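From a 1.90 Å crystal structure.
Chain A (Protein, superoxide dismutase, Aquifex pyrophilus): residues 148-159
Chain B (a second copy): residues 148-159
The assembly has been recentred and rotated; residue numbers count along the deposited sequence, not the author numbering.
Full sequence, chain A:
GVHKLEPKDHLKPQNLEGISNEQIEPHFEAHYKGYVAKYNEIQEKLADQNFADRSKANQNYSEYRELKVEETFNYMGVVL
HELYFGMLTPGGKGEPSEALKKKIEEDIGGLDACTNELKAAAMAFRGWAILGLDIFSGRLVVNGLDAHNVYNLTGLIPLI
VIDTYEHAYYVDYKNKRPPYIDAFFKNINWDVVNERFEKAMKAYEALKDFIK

Chain A, residues 148-159: HNVYNLTGLIPL
Chain B (148-159) HNVYNLTGLIPL

Two copies of residues 148-159 meet about an exact two-fold axis, so each contact between unlike atoms occurs twice, while a pair of equivalent atoms meets once, across the axis. The backbones run antiparallel where they bridge: Val A150 lies against Val B150, CA to CA 5.0 Å, and Asn A149 is in register with Tyr B151. Two hydrogen bonds close this bridge, from Tyr B151 N to Asn A149 O and from Tyr A151 N to Asn B149 O, each 2.9 Å with an N-H...O angle of 135°, somewhat bent. The local backbone is extended at Val A150 (phi/psi -129/116) but turns to 88/8 at Tyr A151, and only this single bridge forms here.

Asn A152 (chi1 m, -48°; chi2 56°) points toward the partner and spends both amide protons. Its ND2 donates to His A148 O within its own chain (2.9 Å, 164°) and to Thr B154 OG1 across the axis (3.1 Å, 171°), both nearly linear. That hydroxyl, carried on an m rotamer, in turn donates to water 1, OG1 to water O 2.8 Å. The water donates to Leu A153 O at 2.9 Å, linking the chains again; water 2 repeats this for Thr A154 OG1 and Leu B153 O. The backbone of Asn A152 fares worse: its N and O are buried by the contact without a partner, O lying 3.2 Å from Asn B152 CB.

Beyond, Leu A153 to Leu A156 makes a type II turn, closed by a weak bond from Leu A156 N to Leu A153 O (3.5 Å). Gly A155 sits at 80/-14, a positive phi that favours glycine, and its CA comes 3.8 Å from Gly B155 C. Gly A155 N approaches Leu B156 O to 3.0 Å, but the angle is too poor for a hydrogen bond. Thr A154 CG2 packs on Pro B158 CG at 3.5 Å, a nonpolar contact beside the hydroxyl network.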

ATOM      1  N   HIS A 148       5.301  -6.260  -6.723  1.00  6.69           N
ATOM      2  CA  HIS A 148       6.730  -6.578  -6.688  1.00  7.41           C
ATOM      3  C   HIS A 148       7.388  -6.170  -5.371  1.00  7.70           C
ATOM      4  O   HIS A 148       8.284  -6.859  -4.885  1.00  7.33           O
ATOM      5  CB  HIS A 148       7.484  -5.873  -7.824  1.00  8.12           C
ATOM      6  CG  HIS A 148       6.910  -6.109  -9.186  1.00 10.72           C
ATOM      7  ND1 HIS A 148       6.516  -7.349  -9.632  1.00 10.67           N
ATOM      8  CD2 HIS A 148       6.686  -5.253 -10.218  1.00  9.96           C
ATOM      9  CE1 HIS A 148       6.068  -7.255 -10.872  1.00  9.93           C
ATOM     10  NE2 HIS A 148       6.161  -5.990 -11.249  1.00 10.39           N
ATOM     11  N   ASN A 149       6.917  -5.067  -4.793  1.00  8.62           N
ATOM     12  CA  ASN A 149       7.487  -4.520  -3.561  1.00  8.66           C
ATOM     13  C   ASN A 149       6.515  -4.358  -2.388  1.00  9.60           C
ATOM     14  O   ASN A 149       6.694  -3.478  -1.539  1.00  8.55           O
ATOM     15  CB  ASN A 149       8.151  -3.167  -3.866  1.00  7.43           C
ATOM     16  CG  ASN A 149       7.160  -2.108  -4.394  1.00  9.54           C
ATOM     17  OD1 ASN A 149       7.513  -0.944  -4.542  1.00  9.32           O
ATOM     18  ND2 ASN A 149       5.928  -2.508  -4.652  1.00  8.68           N
ATOM     19  N   VAL A 150       5.495  -5.206  -2.323  1.00  7.96           N
ATOM     20  CA  VAL A 150       4.524  -5.114  -1.236  1.00  8.67           C
ATOM     21  C   VAL A 150       4.320  -6.469  -0.567  1.00  8.18           C
ATOM     22  O   VAL A 150       3.821  -7.406  -1.195  1.00  6.84           O
ATOM     23  CB  VAL A 150       3.161  -4.547  -1.721  1.00  8.26           C
ATOM     24  CG1 VAL A 150       2.143  -4.564  -0.592  1.00  7.96           C
ATOM     25  CG2 VAL A 150       3.337  -3.126  -2.234  1.00  7.44           C
ATOM     26  N   TYR A 151       4.699  -6.537   0.712  1.00  6.88           N
ATOM     27  CA  TYR A 151       4.605  -7.720   1.587  1.00  8.29           C
ATOM     28  C   TYR A 151       5.808  -8.667   1.539  1.00  7.76           C
ATOM     29  O   TYR A 151       5.782  -9.751   2.133  1.00  7.72           O
ATOM     30  CB  TYR A 151       3.288  -8.492   1.384  1.00  7.58           C
ATOM     31  CG  TYR A 151       2.036  -7.657   1.605  1.00  8.35           C
ATOM     32  CD1 TYR A 151       0.847  -7.953   0.930  1.00  8.98           C
ATOM     33  CD2 TYR A 151       2.046  -6.554   2.466  1.00  7.62           C
ATOM     34  CE1 TYR A 151      -0.298  -7.165   1.103  1.00  8.09           C
ATOM     35  CE2 TYR A 151       0.912  -5.763   2.650  1.00  8.32           C
ATOM     36  CZ  TYR A 151      -0.257  -6.067   1.963  1.00 10.88           C
ATOM     37  OH  TYR A 151      -1.365  -5.253   2.099  1.00 13.15           O
ATOM     38  N   ASN A 152       6.869  -8.242   0.858  1.00  7.69           N
ATOM     39  CA  ASN A 152       8.082  -9.047   0.746  1.00  8.58           C
ATOM     40  C   ASN A 152       8.700  -9.175   2.125  1.00 10.74           C
ATOM     41  O   ASN A 152       8.780  -8.190   2.862  1.00 12.42           O
ATOM     42  CB  ASN A 152       9.145  -8.364  -0.131  1.00  9.39           C
ATOM     43  CG  ASN A 152       8.608  -7.855  -1.451  1.00 12.06           C
ATOM     44  OD1 ASN A 152       7.661  -7.078  -1.489  1.00 13.82           O
ATOM     45  ND2 ASN A 152       9.243  -8.255  -2.539  1.00 11.22           N
ATOM     46  N   LEU A 153       9.154 -10.374   2.471  1.00 10.56           N
ATOM     47  CA  LEU A 153       9.825 -10.569   3.745  1.00  9.51           C
ATOM     48  C   LEU A 153      11.311 -10.265   3.545  1.00 10.85           C
ATOM     49  O   LEU A 153      11.933 -10.739   2.586  1.00  9.51           O
ATOM     50  CB  LEU A 153       9.657 -12.005   4.247  1.00 10.36           C
ATOM     51  CG  LEU A 153       8.287 -12.437   4.774  1.00  9.89           C
ATOM     52  CD1 LEU A 153       8.320 -13.920   5.073  1.00 14.75           C
ATOM     53  CD2 LEU A 153       7.914 -11.657   6.023  1.00  9.58           C
ATOM     54  N   THR A 154      11.862  -9.427   4.412  1.00  9.48           N
ATOM     55  CA  THR A 154      13.275  -9.083   4.359  1.00 10.24           C
ATOM     56  C   THR A 154      14.081 -10.366   4.602  1.00 11.10           C
ATOM     57  O   THR A 154      13.656 -11.233   5.374  1.00 12.01           O
ATOM     58  CB  THR A 154      13.620  -8.058   5.476  1.00 11.07           C
ATOM     59  OG1 THR A 154      12.994  -6.801   5.195  1.00 11.43           O
ATOM     60  CG2 THR A 154      15.117  -7.847   5.584  1.00  9.40           C
ATOM     61  N   GLY A 155      15.198 -10.513   3.894  1.00 11.23           N
ATOM     62  CA  GLY A 155      16.064 -11.669   4.072  1.00 11.96           C
ATOM     63  C   GLY A 155      15.701 -12.987   3.412  1.00 12.48           C
ATOM     64  O   GLY A 155      16.549 -13.871   3.307  1.00 15.76           O
ATOM     65  N   LEU A 156      14.468 -13.119   2.942  1.00 11.43           N
ATOM     66  CA  LEU A 156      14.011 -14.358   2.317  1.00 11.52           C
ATOM     67  C   LEU A 156      14.806 -14.755   1.068  1.00 10.55           C
ATOM     68  O   LEU A 156      15.010 -13.938   0.171  1.00 11.29           O
ATOM     69  CB  LEU A 156      12.517 -14.245   1.968  1.00 11.56           C
ATOM     70  CG  LEU A 156      11.799 -15.518   1.506  1.00 12.03           C
ATOM     71  CD1 LEU A 156      11.489 -16.382   2.704  1.00 11.86           C
ATOM     72  CD2 LEU A 156      10.513 -15.172   0.789  1.00 14.55           C
ATOM     73  N   ILE A 157      15.272 -16.002   1.030  1.00  8.96           N
ATOM     74  CA  ILE A 157      16.002 -16.520  -0.128  1.00  9.49           C
ATOM     75  C   ILE A 157      14.958 -17.310  -0.923  1.00  9.23           C
ATOM     76  O   ILE A 157      14.503 -18.366  -0.486  1.00  9.96           O
ATOM     77  CB  ILE A 157      17.161 -17.447   0.292  1.00 10.95           C
ATOM     78  CG1 ILE A 157      18.116 -16.699   1.225  1.00 10.61           C
ATOM     79  CG2 ILE A 157      17.925 -17.923  -0.939  1.00  9.55           C
ATOM     80  CD1 ILE A 157      19.198 -17.572   1.815  1.00 13.08           C
ATOM     81  N   PRO A 158      14.549 -16.792  -2.094  1.00 11.42           N
ATOM     82  CA  PRO A 158      13.543 -17.413  -2.970  1.00 11.63           C
ATOM     83  C   PRO A 158      13.963 -18.713  -3.635  1.00 12.02           C
ATOM     84  O   PRO A 158      15.039 -18.792  -4.227  1.00 14.09           O
ATOM     85  CB  PRO A 158      13.301 -16.340  -4.037  1.00 11.09           C
ATOM     86  CG  PRO A 158      13.883 -15.083  -3.455  1.00 14.80           C
ATOM     87  CD  PRO A 158      15.081 -15.573  -2.715  1.00 10.74           C
ATOM     88  N   LEU A 159      13.088 -19.712  -3.581  1.00 11.59           N
ATOM     89  CA  LEU A 159      13.360 -20.999  -4.205  1.00 10.33           C
ATOM     90  C   LEU A 159      12.394 -21.157  -5.367  1.00 11.22           C
ATOM     91  O   LEU A 159      12.810 -21.435  -6.489  1.00 12.52           O
ATOM     92  CB  LEU A 159      13.181 -22.149  -3.210  1.00 10.66           C
ATOM     93  CG  LEU A 159      14.026 -22.114  -1.932  1.00 11.18           C
ATOM     94  CD1 LEU A 159      13.768 -23.367  -1.118  1.00 13.72           C
ATOM     95  CD2 LEU A 159      15.509 -21.986  -2.260  1.00 12.26           C
TER
ATOM     96  N   HIS B 148       6.410  -1.985   8.213  1.00  6.69           N
ATOM     97  CA  HIS B 148       7.174  -3.211   8.457  1.00  7.41           C
ATOM     98  C   HIS B 148       7.228  -4.120   7.231  1.00  7.70           C
ATOM     99  O   HIS B 148       8.240  -4.775   6.988  1.00  7.33           O
ATOM    100  CB  HIS B 148       6.569  -4.021   9.612  1.00  8.12           C
ATOM    101  CG  HIS B 148       6.374  -3.244  10.876  1.00 10.72           C
ATOM    102  ND1 HIS B 148       7.327  -2.398  11.394  1.00 10.67           N
ATOM    103  CD2 HIS B 148       5.331  -3.208  11.747  1.00  9.96           C
ATOM    104  CE1 HIS B 148       6.886  -1.865  12.520  1.00  9.93           C
ATOM    105  NE2 HIS B 148       5.675  -2.343  12.755  1.00 10.39           N
ATOM    106  N   ASN B 149       6.146  -4.130   6.455  1.00  8.62           N
ATOM    107  CA  ASN B 149       6.028  -4.995   5.280  1.00  8.66           C
ATOM    108  C   ASN B 149       5.761  -4.284   3.950  1.00  9.60           C
ATOM    109  O   ASN B 149       5.141  -4.855   3.045  1.00  8.55           O
ATOM    110  CB  ASN B 149       4.930  -6.043   5.531  1.00  7.43           C
ATOM    111  CG  ASN B 149       3.536  -5.422   5.755  1.00  9.54           C
ATOM    112  OD1 ASN B 149       2.540  -6.134   5.821  1.00  9.32           O
ATOM    113  ND2 ASN B 149       3.467  -4.106   5.847  1.00  8.68           N
ATOM    114  N   VAL B 150       6.231  -3.050   3.815  1.00  7.96           N
ATOM    115  CA  VAL B 150       6.016  -2.307   2.577  1.00  8.67           C
ATOM    116  C   VAL B 150       7.325  -1.729   2.048  1.00  8.18           C
ATOM    117  O   VAL B 150       7.931  -0.868   2.690  1.00  6.84           O
ATOM    118  CB  VAL B 150       4.965  -1.175   2.755  1.00  8.26           C
ATOM    119  CG1 VAL B 150       4.843  -0.355   1.481  1.00  7.96           C
ATOM    120  CG2 VAL B 150       3.613  -1.768   3.119  1.00  7.44           C
ATOM    121  N   TYR B 151       7.725  -2.210   0.868  1.00  6.88           N
ATOM    122  CA  TYR B 151       8.944  -1.819   0.136  1.00  8.29           C
ATOM    123  C   TYR B 151      10.206  -2.608   0.498  1.00  7.76           C
ATOM    124  O   TYR B 151      11.308  -2.281   0.041  1.00  7.72           O
ATOM    125  CB  TYR B 151       9.204  -0.303   0.205  1.00  7.58           C
ATOM    126  CG  TYR B 151       8.059   0.550  -0.320  1.00  8.35           C
ATOM    127  CD1 TYR B 151       7.837   1.839   0.175  1.00  8.98           C
ATOM    128  CD2 TYR B 151       7.180   0.059  -1.292  1.00  7.62           C
ATOM    129  CE1 TYR B 151       6.762   2.614  -0.281  1.00  8.09           C
ATOM    130  CE2 TYR B 151       6.108   0.821  -1.757  1.00  8.32           C
ATOM    131  CZ  TYR B 151       5.898   2.095  -1.245  1.00 10.88           C
ATOM    132  OH  TYR B 151       4.805   2.831  -1.661  1.00 13.15           O
ATOM    133  N   ASN B 152      10.039  -3.662   1.294  1.00  7.69           N
ATOM    134  CA  ASN B 152      11.161  -4.501   1.702  1.00  8.58           C
ATOM    135  C   ASN B 152      11.712  -5.196   0.471  1.00 10.74           C
ATOM    136  O   ASN B 152      10.944  -5.697  -0.353  1.00 12.42           O
ATOM    137  CB  ASN B 152      10.721  -5.622   2.658  1.00  9.39           C
ATOM    138  CG  ASN B 152       9.851  -5.141   3.800  1.00 12.06           C
ATOM    139  OD1 ASN B 152       8.815  -4.522   3.585  1.00 13.82           O
ATOM    140  ND2 ASN B 152      10.245  -5.465   5.019  1.00 11.22           N
ATOM    141  N   LEU B 153      13.034  -5.247   0.352  1.00 10.56           N
ATOM    142  CA  LEU B 153      13.646  -5.956  -0.758  1.00  9.51           C
ATOM    143  C   LEU B 153      13.809  -7.421  -0.348  1.00 10.85           C
ATOM    144  O   LEU B 153      14.289  -7.723   0.750  1.00  9.51           O
ATOM    145  CB  LEU B 153      15.013  -5.364  -1.109  1.00 10.36           C
ATOM    146  CG  LEU B 153      15.062  -4.002  -1.803  1.00  9.89           C
ATOM    147  CD1 LEU B 153      16.505  -3.557  -1.915  1.00 14.75           C
ATOM    148  CD2 LEU B 153      14.425  -4.071  -3.181  1.00  9.58           C
ATOM    149  N   THR B 154      13.352  -8.325  -1.205  1.00  9.48           N
ATOM    150  CA  THR B 154      13.479  -9.753  -0.955  1.00 10.24           C
ATOM    151  C   THR B 154      14.976 -10.091  -0.906  1.00 11.10           C
ATOM    152  O   THR B 154      15.775  -9.488  -1.629  1.00 12.01           O
ATOM    153  CB  THR B 154      12.824 -10.560  -2.112  1.00 11.07           C
ATOM    154  OG1 THR B 154      11.404 -10.376  -2.091  1.00 11.43           O
ATOM    155  CG2 THR B 154      13.129 -12.040  -1.991  1.00  9.40           C
ATOM    156  N   GLY B 155      15.354 -10.997  -0.007  1.00 11.23           N
ATOM    157  CA  GLY B 155      16.739 -11.426   0.102  1.00 11.96           C
ATOM    158  C   GLY B 155      17.739 -10.557   0.843  1.00 12.48           C
ATOM    159  O   GLY B 155      18.819 -11.030   1.193  1.00 15.76           O
ATOM    160  N   LEU B 156      17.385  -9.307   1.110  1.00 11.43           N
ATOM    161  CA  LEU B 156      18.286  -8.381   1.792  1.00 11.52           C
ATOM    162  C   LEU B 156      18.702  -8.836   3.195  1.00 10.55           C
ATOM    163  O   LEU B 156      17.856  -9.201   4.010  1.00 11.29           O
ATOM    164  CB  LEU B 156      17.639  -6.987   1.869  1.00 11.56           C
ATOM    165  CG  LEU B 156      18.515  -5.825   2.351  1.00 12.03           C
ATOM    166  CD1 LEU B 156      19.422  -5.381   1.228  1.00 11.86           C
ATOM    167  CD2 LEU B 156      17.658  -4.662   2.795  1.00 14.55           C
ATOM    168  N   ILE B 157      20.008  -8.837   3.459  1.00  8.96           N
ATOM    169  CA  ILE B 157      20.531  -9.201   4.776  1.00  9.49           C
ATOM    170  C   ILE B 157      20.796  -7.863   5.472  1.00  9.23           C
ATOM    171  O   ILE B 157      21.706  -7.127   5.092  1.00  9.96           O
ATOM    172  CB  ILE B 157      21.839 -10.011   4.670  1.00 10.95           C
ATOM    173  CG1 ILE B 157      21.608 -11.269   3.829  1.00 10.61           C
ATOM    174  CG2 ILE B 157      22.322 -10.413   6.060  1.00  9.55           C
ATOM    175  CD1 ILE B 157      22.870 -12.046   3.537  1.00 13.08           C
ATOM    176  N   PRO B 158      19.985  -7.521   6.488  1.00 11.42           N
ATOM    177  CA  PRO B 158      20.091  -6.267   7.249  1.00 11.63           C
ATOM    178  C   PRO B 158      21.325  -6.132   8.125  1.00 12.02           C
ATOM    179  O   PRO B 158      21.647  -7.036   8.894  1.00 14.09           O
ATOM    180  CB  PRO B 158      18.834  -6.284   8.126  1.00 11.09           C
ATOM    181  CG  PRO B 158      17.949  -7.328   7.505  1.00 14.80           C
ATOM    182  CD  PRO B 158      18.916  -8.363   7.040  1.00 10.74           C
ATOM    183  N   LEU B 159      21.982  -4.980   8.043  1.00 11.59           N
ATOM    184  CA  LEU B 159      23.163  -4.715   8.852  1.00 10.33           C
ATOM    185  C   LEU B 159      22.803  -3.623   9.845  1.00 11.22           C
ATOM    186  O   LEU B 159      23.007  -3.782  11.046  1.00 12.52           O
ATOM    187  CB  LEU B 159      24.344  -4.271   7.984  1.00 10.66           C
ATOM    188  CG  LEU B 159      24.800  -5.222   6.872  1.00 11.18           C
ATOM    189  CD1 LEU B 159      26.021  -4.646   6.180  1.00 13.72           C
ATOM    190  CD2 LEU B 159      25.104  -6.608   7.427  1.00 12.26           C
TER
HETATM  191  O   HOH W   1      10.573 -11.755   0.195  1.00 10.07           O
HETATM  192  O   HOH W   2      14.395  -5.824   2.981  1.00 10.07           O